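Local coordinates for surface presentation of antigens protein SpaS (Shigella flexneri, PDB 2VT1) that is required for secretion of the three Ipa invasion antigens and for cell invasion, as a member of the type III secretion exporter family, at residues P1-I6 / A31-A36; L22-Q27 / H57-F62. All blocks are in the same frame, centred on the assembly; numbering follows the deposited sequence.

Contact 1: residues P1-I6 / A31-A36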
loop_
_atom_site.group_PDB
_atom_site.type_symbol
_atom_site.label_atom_id
_atom_site.label_comp_id
_atom_site.label_asym_id
_atom_site.label_seq_id
_atom_site.Cartn_x
_atom_site.Cartn_y
_atom_site.Cartn_z
ATOM N N PRO B 1 6.586 5.806 -11.593
ATOM C CA PRO B 1 7.968 5.600 -12.006
ATOM C C PRO B 1 8.978 6.025 -10.947
ATOM O O PRO B 1 9.531 5.166 -10.253
ATOM C CB PRO B 1 8.083 6.476 -13.245
ATOM C CG PRO B 1 6.728 6.369 -13.875
ATOM C CD PRO B 1 5.744 6.228 -12.725
ATOM N N THR B 2 9.225 7.323 -10.811
ATOM C CA THR B 2 10.200 7.779 -9.823
ATOM C C THR B 2 9.742 7.437 -8.392
ATOM O O THR B 2 10.515 6.867 -7.620
ATOM C CB THR B 2 10.503 9.292 -9.948
ATOM O OG1 THR B 2 10.531 9.663 -11.331
ATOM C CG2 THR B 2 11.855 9.626 -9.309
ATOM N N HIS B 3 8.506 7.781 -8.032
ATOM C CA HIS B 3 8.001 7.443 -6.701
ATOM C C HIS B 3 6.680 6.711 -6.788
ATOM O O HIS B 3 5.804 7.087 -7.568
ATOM C CB HIS B 3 7.858 8.682 -5.830
ATOM C CG HIS B 3 9.150 9.384 -5.584
ATOM N ND1 HIS B 3 9.467 10.586 -6.176
ATOM C CD2 HIS B 3 10.222 9.034 -4.836
ATOM C CE1 HIS B 3 10.678 10.951 -5.798
ATOM N NE2 HIS B 3 11.153 10.032 -4.976
ATOM N N ILE B 4 6.572 5.652 -5.991
ATOM C CA ILE B 4 5.397 4.776 -5.969
ATOM C C ILE B 4 4.897 4.573 -4.517
ATOM O O ILE B 4 5.683 4.424 -3.584
ATOM C CB ILE B 4 5.715 3.390 -6.589
ATOM C CG1 ILE B 4 6.073 3.508 -8.072
ATOM C CG2 ILE B 4 4.538 2.448 -6.417
ATOM C CD1 ILE B 4 6.769 2.282 -8.627
ATOM N N ALA B 5 3.583 4.589 -4.333
ATOM C CA ALA B 5 2.980 4.255 -3.050
ATOM C C ALA B 5 1.836 3.282 -3.307
ATOM O O ALA B 5 0.951 3.567 -4.104
ATOM C CB ALA B 5 2.468 5.506 -2.362
ATOM N N ILE B 6 1.875 2.125 -2.654
ATOM C CA ILE B 6 0.792 1.140 -2.767
ATOM C C ILE B 6 0.273 0.863 -1.360
ATOM O O ILE B 6 1.015 0.441 -0.446
ATOM C CB ILE B 6 1.238 -0.205 -3.439
ATOM C CG1 ILE B 6 2.178 0.024 -4.641
ATOM C CG2 ILE B 6 0.007 -1.070 -3.804
ATOM C CD1 ILE B 6 1.530 0.414 -5.990
ATOM N N ALA B 31 3.264 12.468 -0.791
ATOM C CA ALA B 31 2.274 13.018 0.137
ATOM C C ALA B 31 1.569 11.882 0.854
ATOM O O ALA B 31 1.270 11.978 2.044
ATOM C CB ALA B 31 1.244 13.906 -0.599
ATOM N N VAL B 32 1.308 10.803 0.134
ATOM C CA VAL B 32 0.769 9.602 0.772
ATOM C C VAL B 32 1.714 9.111 1.883
ATOM O O VAL B 32 1.281 8.774 2.982
ATOM C CB VAL B 32 0.506 8.488 -0.253
ATOM C CG1 VAL B 32 0.176 7.201 0.455
ATOM C CG2 VAL B 32 -0.645 8.878 -1.180
ATOM N N ARG B 33 3.014 9.109 1.611
ATOM C CA ARG B 33 3.994 8.634 2.587
ATOM C C ARG B 33 4.027 9.498 3.844
ATOM O O ARG B 33 4.023 8.978 4.943
ATOM C CB ARG B 33 5.372 8.540 1.927
ATOM C CG ARG B 33 5.577 7.177 1.257
ATOM C CD ARG B 33 5.930 7.208 -0.245
ATOM N NE ARG B 33 7.356 7.414 -0.484
ATOM C CZ ARG B 33 8.003 7.054 -1.591
ATOM N NH1 ARG B 33 7.366 6.451 -2.585
ATOM N NH2 ARG B 33 9.303 7.293 -1.698
ATOM N N LYS B 34 4.041 10.812 3.669
ATOM C CA LYS B 34 4.070 11.754 4.770
ATOM C C LYS B 34 2.821 11.656 5.644
ATOM O O LYS B 34 2.913 11.706 6.869
ATOM C CB LYS B 34 4.226 13.180 4.217
ATOM C CG LYS B 34 4.053 14.298 5.240
ATOM C CD LYS B 34 4.452 15.646 4.644
ATOM C CE LYS B 34 4.449 16.775 5.672
ATOM N NZ LYS B 34 5.622 17.699 5.445
ATOM N N TYR B 35 1.653 11.540 5.019
ATOM C CA TYR B 35 0.386 11.409 5.746
ATOM C C TYR B 35 0.316 10.087 6.492
ATOM O O TYR B 35 -0.054 10.041 7.670
ATOM C CB TYR B 35 -0.805 11.513 4.782
ATOM C CG TYR B 35 -2.143 11.502 5.480
ATOM C CD1 TYR B 35 -2.634 12.643 6.109
ATOM C CD2 TYR B 35 -2.912 10.347 5.526
ATOM C CE1 TYR B 35 -3.857 12.629 6.763
ATOM C CE2 TYR B 35 -4.117 10.328 6.164
ATOM C CZ TYR B 35 -4.595 11.467 6.790
ATOM O OH TYR B 35 -5.819 11.428 7.443
ATOM N N ALA B 36 0.659 9.011 5.808
ATOM C CA ALA B 36 0.743 7.704 6.440
ATOM C C ALA B 36 1.590 7.766 7.709
ATOM O O ALA B 36 1.194 7.259 8.747
ATOM C CB ALA B 36 1.313 6.669 5.456
#
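Ala5, on strand 4-9, and Val32, on helix 26-38, meet where a helix packs on one face of a β-sheet in the cytoplasmic domain of this secretion exporter. The chain begins with Pro1, Thr2 and His3, a sequence matching the last three residues of the Asn-Pro-Thr-His autocleavage motif of the family, so the contact lies just behind that probable cleavage point. The example illustrates how a strand sorts its side chains: Ala5 points to the helix, whereas Ile4 and Ile6 point to the other side. The methyl CB of Ala5 lies 4.0 Å from CG1 of Val32; the axes of strand 4-6 and helix 31-36 come to 8.9 Å, with an angle of 50° between their directions. Arg33, the next residue along the helix, brings the end of its side chain to the strand. Bends at chi2 and chi3 (84°) swing its guanidinium to the backbone of Ile4, where NH1 lies 2.8 Å from Ile4 O. This hydrogen bond is weak, being strongly bent, although the carbonyl oxygen lies at the guanidinium edge near its plane. NH2 comes obliquely to the His3 ring, 3.7 Å from CD2, with the two planes 79° apart, so this is a crossing rather than a stack. His3 and Ala5 also rest on Ala29 of the same helix, while Val32 reaches across to Leu22 and Glu24 of strand 19-25. On the other face Ile4 touches Tyr54 of helix 47-56, and at Ile6 a strand of another chain pairs antiparallel, continuing the sheet.

Contact 2: residues L22-Q27 / H57-F62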
loop_
_atom_site.group_PDB
_atom_site.type_symbol
_atom_site.label_atom_id
_atom_site.label_comp_id
_atom_site.label_asym_id
_atom_site.label_seq_id
_atom_site.Cartn_x
_atom_site.Cartn_y
_atom_site.Cartn_z
ATOM N N LEU B 22 -4.808 1.738 -2.681
ATOM C CA LEU B 22 -4.387 2.951 -3.352
ATOM C C LEU B 22 -3.127 2.673 -4.152
ATOM O O LEU B 22 -2.309 1.829 -3.794
ATOM C CB LEU B 22 -4.202 4.112 -2.345
ATOM C CG LEU B 22 -2.970 4.229 -1.429
ATOM C CD1 LEU B 22 -1.817 4.922 -2.134
ATOM C CD2 LEU B 22 -3.321 4.996 -0.180
ATOM N N ILE B 23 -3.016 3.356 -5.271
ATOM C CA ILE B 23 -1.788 3.375 -6.034
ATOM C C ILE B 23 -1.553 4.801 -6.482
ATOM O O ILE B 23 -2.331 5.343 -7.262
ATOM C CB ILE B 23 -1.844 2.496 -7.289
ATOM C CG1 ILE B 23 -2.183 1.039 -6.931
ATOM C CG2 ILE B 23 -0.504 2.574 -8.029
ATOM C CD1 ILE B 23 -2.080 0.064 -8.106
ATOM N N GLU B 24 -0.485 5.408 -5.980
ATOM C CA GLU B 24 -0.120 6.758 -6.404
ATOM C C GLU B 24 1.355 6.772 -6.809
ATOM O O GLU B 24 2.113 5.880 -6.436
ATOM C CB GLU B 24 -0.384 7.779 -5.293
ATOM C CG GLU B 24 -1.816 7.809 -4.785
ATOM C CD GLU B 24 -2.824 8.311 -5.813
ATOM O OE1 GLU B 24 -2.452 9.135 -6.678
ATOM O OE2 GLU B 24 -4.001 7.901 -5.739
ATOM N N THR B 25 1.743 7.768 -7.601
ATOM C CA THR B 25 3.095 7.875 -8.093
ATOM C C THR B 25 3.607 9.305 -7.919
ATOM O O THR B 25 2.831 10.248 -7.752
ATOM C CB THR B 25 3.187 7.508 -9.621
ATOM O OG1 THR B 25 2.423 8.448 -10.398
ATOM C CG2 THR B 25 2.668 6.103 -9.892
ATOM N N ASN B 26 4.927 9.447 -7.955
ATOM C CA ASN B 26 5.597 10.745 -7.924
ATOM C C ASN B 26 5.189 11.646 -6.764
ATOM O O ASN B 26 5.295 11.247 -5.620
ATOM C CB ASN B 26 5.438 11.431 -9.278
ATOM C CG ASN B 26 6.183 10.697 -10.375
ATOM O OD1 ASN B 26 7.252 10.130 -10.124
ATOM N ND2 ASN B 26 5.616 10.678 -11.586
ATOM N N GLN B 27 4.763 12.870 -7.036
ATOM C CA GLN B 27 4.556 13.814 -5.942
ATOM C C GLN B 27 3.418 13.391 -5.042
ATOM O O GLN B 27 3.515 13.526 -3.823
ATOM C CB GLN B 27 4.344 15.247 -6.448
ATOM C CG GLN B 27 5.601 15.875 -7.058
ATOM C CD GLN B 27 6.780 15.921 -6.102
ATOM O OE1 GLN B 27 6.691 16.463 -4.992
ATOM N NE2 GLN B 27 7.903 15.351 -6.534
ATOM N N HIS B 57 -1.124 -4.181 -11.456
ATOM C CA HIS B 57 -2.423 -4.059 -10.791
ATOM C C HIS B 57 -3.103 -2.701 -10.958
ATOM O O HIS B 57 -2.452 -1.682 -11.198
ATOM C CB HIS B 57 -2.298 -4.360 -9.295
ATOM C CG HIS B 57 -2.095 -5.812 -8.975
ATOM N ND1 HIS B 57 -0.857 -6.417 -9.006
ATOM C CD2 HIS B 57 -2.970 -6.771 -8.594
ATOM C CE1 HIS B 57 -0.982 -7.690 -8.674
ATOM N NE2 HIS B 57 -2.256 -7.932 -8.427
ATOM N N THR B 58 -4.428 -2.715 -10.839
ATOM C CA THR B 58 -5.221 -1.500 -10.744
ATOM C C THR B 58 -5.656 -1.319 -9.286
ATOM O O THR B 58 -5.643 -2.268 -8.509
ATOM C CB THR B 58 -6.465 -1.552 -11.691
ATOM O OG1 THR B 58 -7.496 -2.351 -11.097
ATOM C CG2 THR B 58 -6.093 -2.145 -13.030
ATOM N N LYS B 59 -6.042 -0.104 -8.904
ATOM C CA LYS B 59 -6.399 0.168 -7.516
ATOM C C LYS B 59 -7.695 -0.539 -7.172
ATOM O O LYS B 59 -8.464 -0.919 -8.061
ATOM C CB LYS B 59 -6.554 1.673 -7.281
ATOM C CG LYS B 59 -7.701 2.298 -8.049
ATOM C CD LYS B 59 -8.157 3.607 -7.410
ATOM C CE LYS B 59 -7.127 4.719 -7.578
ATOM N NZ LYS B 59 -7.636 5.990 -6.987
ATOM N N TYR B 60 -7.936 -0.693 -5.874
ATOM C CA TYR B 60 -9.118 -1.361 -5.366
ATOM C C TYR B 60 -9.273 -2.754 -5.962
ATOM O O TYR B 60 -10.352 -3.122 -6.451
ATOM C CB TYR B 60 -10.371 -0.523 -5.624
ATOM C CG TYR B 60 -10.285 0.890 -5.078
ATOM C CD1 TYR B 60 -9.917 1.124 -3.759
ATOM C CD2 TYR B 60 -10.584 1.981 -5.875
ATOM C CE1 TYR B 60 -9.843 2.407 -3.251
ATOM C CE2 TYR B 60 -10.517 3.274 -5.377
ATOM C CZ TYR B 60 -10.149 3.480 -4.061
ATOM O OH TYR B 60 -10.068 4.760 -3.564
ATOM N N SER B 61 -8.190 -3.528 -5.913
ATOM C CA SER B 61 -8.232 -4.916 -6.355
ATOM C C SER B 61 -7.370 -5.819 -5.451
ATOM O O SER B 61 -6.440 -5.343 -4.779
ATOM C CB SER B 61 -7.803 -5.025 -7.830
ATOM O OG SER B 61 -6.428 -4.726 -8.026
ATOM N N PHE B 62 -7.688 -7.114 -5.429
ATOM C CA PHE B 62 -6.907 -8.073 -4.660
ATOM C C PHE B 62 -5.614 -8.426 -5.359
ATOM O O PHE B 62 -5.548 -8.431 -6.574
ATOM C CB PHE B 62 -7.730 -9.325 -4.390
ATOM C CG PHE B 62 -8.889 -9.070 -3.497
ATOM C CD1 PHE B 62 -10.115 -8.714 -4.029
ATOM C CD2 PHE B 62 -8.743 -9.123 -2.125
ATOM C CE1 PHE B 62 -11.181 -8.442 -3.210
ATOM C CE2 PHE B 62 -9.813 -8.851 -1.300
ATOM C CZ PHE B 62 -11.033 -8.512 -1.846
HETATM O O HOH W 1 -6.067 7.868 -7.548
#
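Ile23, on strand 19-25, sends its CD1 methyl against the backbone of the 57-62 segment, a clear case of an aliphatic tip packing mainly on peptide groups across the contact. CD1 lies 3.6 Å from His57 O and 4.0 Å from both Thr58 C and Lys59 N. An extended outer torsion (chi2 -172°) carries the methyl that far. Beside it, Glu24 OE2 and Lys59 NZ stay 4.3 Å apart, beyond a salt bridge, and one water joins them: it donates to OE2 at 2.7 Å and accepts from NZ at 2.5 Å, a short distance to be read with caution.

The next shell helps to hold the Thr58-Lys59 peptide that CD1 meets. Ser61 OG donates to Thr58 O at 2.6 Å, tying the turn across three residues. Tyr60 and Ser61 both face Ile20 in a G1 β bulge, where the short, weakly bonded strand at about 61-62 pairs with strand 19-25. Just beyond helix 47-56, His57 turns its ring from Ile23, and its NE2 bonds the backbone N of Asp64; Tyr54 of that helix also touches Ile23.

Chemically, then, the contact combines apolar cover with a water-bridged pair of opposite charges at the surface, their attraction probably damped by the water. Ile23 N is buried with no partner in the model. Since the segments share no direct hydrogen bond or salt bridge, packing of Ile23 and the water bridge probably carry the contact.

From its N terminus the chain runs out along strand 4-9 and returns antiparallel along strand 19-25 before entering helix 26-38. Contact 1 closes this first loop by bringing the helix back to the opening strand. Contact 2 closes a second loop, which leaves strand 19-25, passes through helices 26-38 and 47-56, and returns at 57-62. The two loops cross rather than nest, since 22-27 falls inside the first and 31-36 inside the second. They also meet directly: Ala5 N and Glu24 O, 2.9 Å apart, probably form a hydrogen bond between neighbouring strands. Together the contacts tie sheet, helix 26-38 and the turn after helix 47-56 into one domain.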